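Local coordinates for 3-deoxy-manno-octulosonate cytidylyltransferase (Escherichia coli, PDB 1H7E), which catalyses the transfer of a CMP unit from CTP to 3-deoxy-D-manno-octulosonate, probably activating this sugar for bacterial lipopolysaccharide synthesis, at residues K2-I7 with H85-D90; A89-N94 with A177-V182. All coordinates share one frame; numbering follows the deposited sequence.

Contact 1. Residues K2-I7 with H85-D90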
loop_
_atom_site.group_PDB
_atom_site.type_symbol
_atom_site.label_atom_id
_atom_site.label_comp_id
_atom_site.label_asym_id
_atom_site.label_seq_id
_atom_site.Cartn_x
_atom_site.Cartn_y
_atom_site.Cartn_z
ATOM N N LYS A 2 -1.527 -31.035 0.156
ATOM C CA LYS A 2 -2.969 -31.238 0.071
ATOM C C LYS A 2 -3.676 -29.893 0.165
ATOM O O LYS A 2 -3.375 -29.068 1.033
ATOM C CB LYS A 2 -3.436 -32.152 1.199
ATOM C CG LYS A 2 -4.904 -32.517 1.147
ATOM C CD LYS A 2 -5.289 -33.289 2.403
ATOM C CE LYS A 2 -6.774 -33.603 2.445
ATOM N NZ LYS A 2 -7.199 -34.183 3.764
ATOM N N ALA A 3 -4.616 -29.675 -0.737
ATOM C CA ALA A 3 -5.367 -28.437 -0.752
ATOM C C ALA A 3 -6.833 -28.751 -0.638
ATOM O O ALA A 3 -7.299 -29.739 -1.203
ATOM C CB ALA A 3 -5.113 -27.698 -2.062
ATOM N N VAL A 4 -7.561 -27.927 0.107
ATOM C CA VAL A 4 -9.005 -28.096 0.217
ATOM C C VAL A 4 -9.701 -26.759 -0.041
ATOM O O VAL A 4 -9.122 -25.686 0.153
ATOM C CB VAL A 4 -9.466 -28.659 1.599
ATOM C CG1 VAL A 4 -8.706 -29.963 1.928
ATOM C CG2 VAL A 4 -9.299 -27.632 2.684
ATOM N N ILE A 5 -10.913 -26.822 -0.551
ATOM C CA ILE A 5 -11.685 -25.616 -0.799
ATOM C C ILE A 5 -12.770 -25.540 0.252
ATOM O O ILE A 5 -13.459 -26.526 0.504
ATOM C CB ILE A 5 -12.343 -25.616 -2.189
ATOM C CG1 ILE A 5 -11.279 -25.413 -3.262
ATOM C CG2 ILE A 5 -13.445 -24.558 -2.261
ATOM C CD1 ILE A 5 -11.805 -25.580 -4.665
ATOM N N VAL A 6 -12.883 -24.384 0.906
ATOM C CA VAL A 6 -13.907 -24.171 1.920
ATOM C C VAL A 6 -14.816 -23.054 1.422
ATOM O O VAL A 6 -14.342 -21.989 1.006
ATOM C CB VAL A 6 -13.305 -23.783 3.300
ATOM C CG1 VAL A 6 -14.417 -23.505 4.294
ATOM C CG2 VAL A 6 -12.419 -24.892 3.816
ATOM N N ILE A 7 -16.116 -23.309 1.422
ATOM C CA ILE A 7 -17.095 -22.341 0.966
ATOM C C ILE A 7 -17.961 -21.897 2.142
ATOM O O ILE A 7 -18.775 -22.672 2.639
ATOM C CB ILE A 7 -18.032 -22.953 -0.104
ATOM C CG1 ILE A 7 -17.228 -23.486 -1.292
ATOM C CG2 ILE A 7 -19.063 -21.913 -0.578
ATOM C CD1 ILE A 7 -18.028 -24.441 -2.159
ATOM N N HIS A 85 -8.863 -26.480 12.145
ATOM C CA HIS A 85 -8.536 -27.416 13.232
ATOM C C HIS A 85 -9.095 -28.819 13.023
ATOM O O HIS A 85 -8.491 -29.803 13.460
ATOM C CB HIS A 85 -9.048 -26.884 14.554
ATOM C CG HIS A 85 -8.237 -25.760 15.091
ATOM N ND1 HIS A 85 -6.892 -25.882 15.368
ATOM C CD2 HIS A 85 -8.579 -24.493 15.414
ATOM C CE1 HIS A 85 -6.441 -24.732 15.839
ATOM N NE2 HIS A 85 -7.444 -23.874 15.877
ATOM N N LYS A 86 -10.240 -28.886 12.346
ATOM C CA LYS A 86 -10.937 -30.131 12.046
ATOM C C LYS A 86 -10.642 -30.763 10.701
ATOM O O LYS A 86 -10.666 -31.980 10.593
ATOM C CB LYS A 86 -12.440 -29.943 12.202
ATOM C CG LYS A 86 -12.824 -29.746 13.640
ATOM C CD LYS A 86 -14.306 -29.585 13.823
ATOM C CE LYS A 86 -14.635 -29.540 15.302
ATOM N NZ LYS A 86 -16.093 -29.454 15.494
ATOM N N VAL A 87 -10.403 -29.949 9.671
ATOM C CA VAL A 87 -10.103 -30.463 8.332
ATOM C C VAL A 87 -8.638 -30.211 8.024
ATOM O O VAL A 87 -8.219 -29.061 7.853
ATOM C CB VAL A 87 -10.972 -29.778 7.259
ATOM C CG1 VAL A 87 -10.557 -30.229 5.869
ATOM C CG2 VAL A 87 -12.439 -30.063 7.506
ATOM N N GLU A 88 -7.862 -31.289 7.913
ATOM C CA GLU A 88 -6.442 -31.160 7.651
ATOM C C GLU A 88 -6.084 -30.877 6.183
ATOM O O GLU A 88 -6.611 -31.511 5.276
ATOM C CB GLU A 88 -5.706 -32.403 8.155
ATOM C CG GLU A 88 -4.195 -32.341 7.941
ATOM C CD GLU A 88 -3.468 -33.588 8.410
ATOM O OE1 GLU A 88 -4.108 -34.663 8.524
ATOM O OE2 GLU A 88 -2.243 -33.489 8.657
ATOM N N ALA A 89 -5.171 -29.926 5.972
ATOM C CA ALA A 89 -4.711 -29.549 4.640
ATOM C C ALA A 89 -3.495 -28.654 4.786
ATOM O O ALA A 89 -3.222 -28.143 5.857
ATOM C CB ALA A 89 -5.815 -28.816 3.876
ATOM N N ASP A 90 -2.706 -28.555 3.729
ATOM C CA ASP A 90 -1.538 -27.691 3.744
ATOM C C ASP A 90 -1.971 -26.312 3.217
ATOM O O ASP A 90 -1.430 -25.293 3.633
ATOM C CB ASP A 90 -0.458 -28.257 2.830
ATOM C CG ASP A 90 -0.008 -29.649 3.250
ATOM O OD1 ASP A 90 0.301 -29.827 4.445
ATOM O OD2 ASP A 90 0.029 -30.565 2.395
#
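K2 and D90 are joined by two bonds that use both polar backbone atoms of the lysine. D90 N donates to K2 O at 2.8 Å, and K2 N donates to D90 OD2, also at 2.8 Å, reaching that oxygen on its anti side, 24° out of the carboxylate plane. With its CG beside the backbone N (chi1 -60°), the aspartate holds its carboxylate near its own N-H, where OD2 can accept from K2 N. The close apolar packing lies next door. V4 CG1 rests 3.7 Å from A89 CB, with V4 CG2 only slightly farther from the same methyl, while CG2 approaches V87 CG1 less closely, at 4.3 Å; all three residues are buried. The outer side is looser. There the K2 chain runs fully extended, its CG anti to the backbone N (chi1 -176°), past the carbonyl of E88, where NZ donates to E88 O at 3.1 Å. The principal partner of this ammonium is the carboxylate of E45, whereas the exposed E88 carboxylate stays 5.7 Å from K2 NZ at its OE1. The contact thus ties the start of strand 3-8 to the segment linking helix 76-86 with strand 91-94, and V87 packs on W47 of strand 45-50. The K2-D90 pair stands where strand 91-94 begins to run parallel beside strand 3-8 in the central mixed sheet, the backbone of K2 also bonding to I91.

Contact 2. Residues A89-N94 with A177-V182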
loop_
_atom_site.group_PDB
_atom_site.type_symbol
_atom_site.label_atom_id
_atom_site.label_comp_id
_atom_site.label_asym_id
_atom_site.label_seq_id
_atom_site.Cartn_x
_atom_site.Cartn_y
_atom_site.Cartn_z
ATOM N N ALA A 89 -5.171 -29.926 5.972
ATOM C CA ALA A 89 -4.711 -29.549 4.640
ATOM C C ALA A 89 -3.495 -28.654 4.786
ATOM O O ALA A 89 -3.222 -28.143 5.857
ATOM C CB ALA A 89 -5.815 -28.816 3.876
ATOM N N ASP A 90 -2.706 -28.555 3.729
ATOM C CA ASP A 90 -1.538 -27.691 3.744
ATOM C C ASP A 90 -1.971 -26.312 3.217
ATOM O O ASP A 90 -1.430 -25.293 3.633
ATOM C CB ASP A 90 -0.458 -28.257 2.830
ATOM C CG ASP A 90 -0.008 -29.649 3.250
ATOM O OD1 ASP A 90 0.301 -29.827 4.445
ATOM O OD2 ASP A 90 0.029 -30.565 2.395
ATOM N N ILE A 91 -2.948 -26.306 2.304
ATOM C CA ILE A 91 -3.460 -25.077 1.677
ATOM C C ILE A 91 -4.976 -25.023 1.703
ATOM O O ILE A 91 -5.636 -25.958 1.254
ATOM C CB ILE A 91 -3.013 -24.992 0.192
ATOM C CG1 ILE A 91 -1.481 -24.904 0.108
ATOM C CG2 ILE A 91 -3.692 -23.803 -0.506
ATOM C CD1 ILE A 91 -0.930 -25.171 -1.266
ATOM N N TYR A 92 -5.531 -23.932 2.227
ATOM C CA TYR A 92 -6.978 -23.757 2.300
ATOM C C TYR A 92 -7.381 -22.625 1.378
ATOM O O TYR A 92 -6.823 -21.528 1.457
ATOM C CB TYR A 92 -7.415 -23.382 3.714
ATOM C CG TYR A 92 -7.112 -24.435 4.756
ATOM C CD1 TYR A 92 -5.846 -24.534 5.316
ATOM C CD2 TYR A 92 -8.098 -25.347 5.162
ATOM C CE1 TYR A 92 -5.558 -25.524 6.258
ATOM C CE2 TYR A 92 -7.824 -26.340 6.103
ATOM C CZ TYR A 92 -6.556 -26.422 6.643
ATOM O OH TYR A 92 -6.258 -27.392 7.575
ATOM N N ILE A 93 -8.351 -22.884 0.517
ATOM C CA ILE A 93 -8.848 -21.880 -0.420
ATOM C C ILE A 93 -10.228 -21.498 0.070
ATOM O O ILE A 93 -11.083 -22.358 0.313
ATOM C CB ILE A 93 -8.928 -22.439 -1.850
ATOM C CG1 ILE A 93 -7.524 -22.730 -2.359
ATOM C CG2 ILE A 93 -9.653 -21.450 -2.786
ATOM C CD1 ILE A 93 -7.508 -23.601 -3.578
ATOM N N ASN A 94 -10.443 -20.205 0.253
ATOM C CA ASN A 94 -11.721 -19.715 0.734
ATOM C C ASN A 94 -12.450 -19.072 -0.438
ATOM O O ASN A 94 -11.986 -18.070 -0.971
ATOM C CB ASN A 94 -11.470 -18.684 1.830
ATOM C CG ASN A 94 -12.639 -18.528 2.772
ATOM O OD1 ASN A 94 -13.177 -19.518 3.283
ATOM N ND2 ASN A 94 -13.014 -17.278 3.053
ATOM N N ALA A 177 -6.201 -17.969 -0.825
ATOM C CA ALA A 177 -5.539 -19.261 -0.575
ATOM C C ALA A 177 -4.618 -18.958 0.619
ATOM O O ALA A 177 -3.839 -17.996 0.590
ATOM C CB ALA A 177 -4.718 -19.721 -1.775
ATOM N N TYR A 178 -4.741 -19.741 1.685
ATOM C CA TYR A 178 -3.924 -19.550 2.879
ATOM C C TYR A 178 -3.138 -20.792 3.188
ATOM O O TYR A 178 -3.671 -21.884 3.090
ATOM C CB TYR A 178 -4.790 -19.330 4.125
ATOM C CG TYR A 178 -5.703 -18.141 4.092
ATOM C CD1 TYR A 178 -5.276 -16.898 4.569
ATOM C CD2 TYR A 178 -7.011 -18.262 3.646
ATOM C CE1 TYR A 178 -6.135 -15.815 4.611
ATOM C CE2 TYR A 178 -7.883 -17.167 3.682
ATOM C CZ TYR A 178 -7.430 -15.955 4.170
ATOM O OH TYR A 178 -8.280 -14.883 4.238
ATOM N N ARG A 179 -1.882 -20.614 3.573
ATOM C CA ARG A 179 -1.033 -21.711 4.021
ATOM C C ARG A 179 -1.569 -22.039 5.439
ATOM O O ARG A 179 -2.080 -21.154 6.152
ATOM C CB ARG A 179 0.409 -21.232 4.146
ATOM C CG ARG A 179 1.422 -22.181 3.629
ATOM C CD ARG A 179 1.905 -21.704 2.301
ATOM N NE ARG A 179 2.301 -22.819 1.449
ATOM C CZ ARG A 179 2.604 -22.702 0.160
ATOM N NH1 ARG A 179 2.562 -21.504 -0.434
ATOM N NH2 ARG A 179 2.915 -23.791 -0.543
ATOM N N ARG A 180 -1.471 -23.306 5.843
ATOM C CA ARG A 180 -1.954 -23.737 7.156
ATOM C C ARG A 180 -1.376 -22.928 8.332
ATOM O O ARG A 180 -2.115 -22.522 9.245
ATOM C CB ARG A 180 -1.663 -25.241 7.343
ATOM C CG ARG A 180 -2.214 -25.827 8.633
ATOM C CD ARG A 180 -2.045 -27.354 8.691
ATOM N NE ARG A 180 -2.368 -27.870 10.020
ATOM C CZ ARG A 180 -3.584 -28.220 10.441
ATOM N NH1 ARG A 180 -4.635 -28.141 9.644
ATOM N NH2 ARG A 180 -3.762 -28.575 11.709
ATOM N N ASP A 181 -0.074 -22.675 8.310
ATOM C CA ASP A 181 0.552 -21.938 9.412
ATOM C C ASP A 181 0.032 -20.514 9.607
ATOM O O ASP A 181 0.076 -19.997 10.722
ATOM C CB ASP A 181 2.082 -21.962 9.316
ATOM C CG ASP A 181 2.601 -21.407 8.004
ATOM O OD1 ASP A 181 3.206 -22.171 7.227
ATOM O OD2 ASP A 181 2.429 -20.196 7.753
ATOM N N VAL A 182 -0.518 -19.899 8.556
ATOM C CA VAL A 182 -1.071 -18.547 8.688
ATOM C C VAL A 182 -2.343 -18.596 9.515
ATOM O O VAL A 182 -2.550 -17.776 10.412
ATOM C CB VAL A 182 -1.379 -17.905 7.307
ATOM C CG1 VAL A 182 -2.065 -16.550 7.494
ATOM C CG2 VAL A 182 -0.086 -17.721 6.532
#
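The hydroxyl of Y92 is met by R180 NH1, 2.7 Å from OH, and is hydrogen-bonded to V87 O. The arginine's bond is weak, with an N-H...O angle of only 118°, although NH1 lies in the ring plane and OH in that of the guanidinium, the planes 34° apart. R180 gets there with CG anti to its backbone N (chi1 -176°) and its chain extended to NE, passing CD within 3.2 Å of A89 O; NH1 also bonds to M84 O. A89 CB lies over one face of the Y92 ring, 3.7 Å above its plane and toward the rim. A phenylalanine in place of Y92 would probably leave V87 O without this hydrogen-bond donor and R180 NH1 less firmly placed. Y92 and Y178 form an antiparallel hydrogen-bonded pair, with Y92 N to Y178 O at 2.9 Å and nearly straight. In the mixed sheet of this GT-A-type nucleotidyltransferase, strand 91-94, last of four parallel neighbours, pairs here with strand 169-179, which runs the opposite way. Both tyrosines lie on the face covered by helix 76-86. I91, I93 and A177 share the other face, under helix 104-116, with I93 CG1 4.2 Å from A177 CB. I91 CD1 lies over one face of the R179 guanidinium, whose NH1 bonds to L120 O and M114 O. R180 N donates to D90 O at 3.0 Å as helix 180-185 begins.

Contacts 1 and 2 have centres about 7 Å apart and share A89 and D90, so one passage of chain, 85-94, serves both. Along the sequence, segment 2-7 comes first, then 85-90 leading into 89-94, and 177-182 last. Three neighbouring strands of the central sheet are thereby brought together: 3-8, 91-94 and 169-179, with 91-94 in the middle. Direct links join the contacts as well, among them a probable hydrogen bond from V6 N to I93 O and the packing of V4 CG2 against Y92 CD2. Residues far apart in sequence thus meet around a single central strand, where the run of parallel strands in the cytidylyltransferase sheet meets the one reversed strand, 169-179.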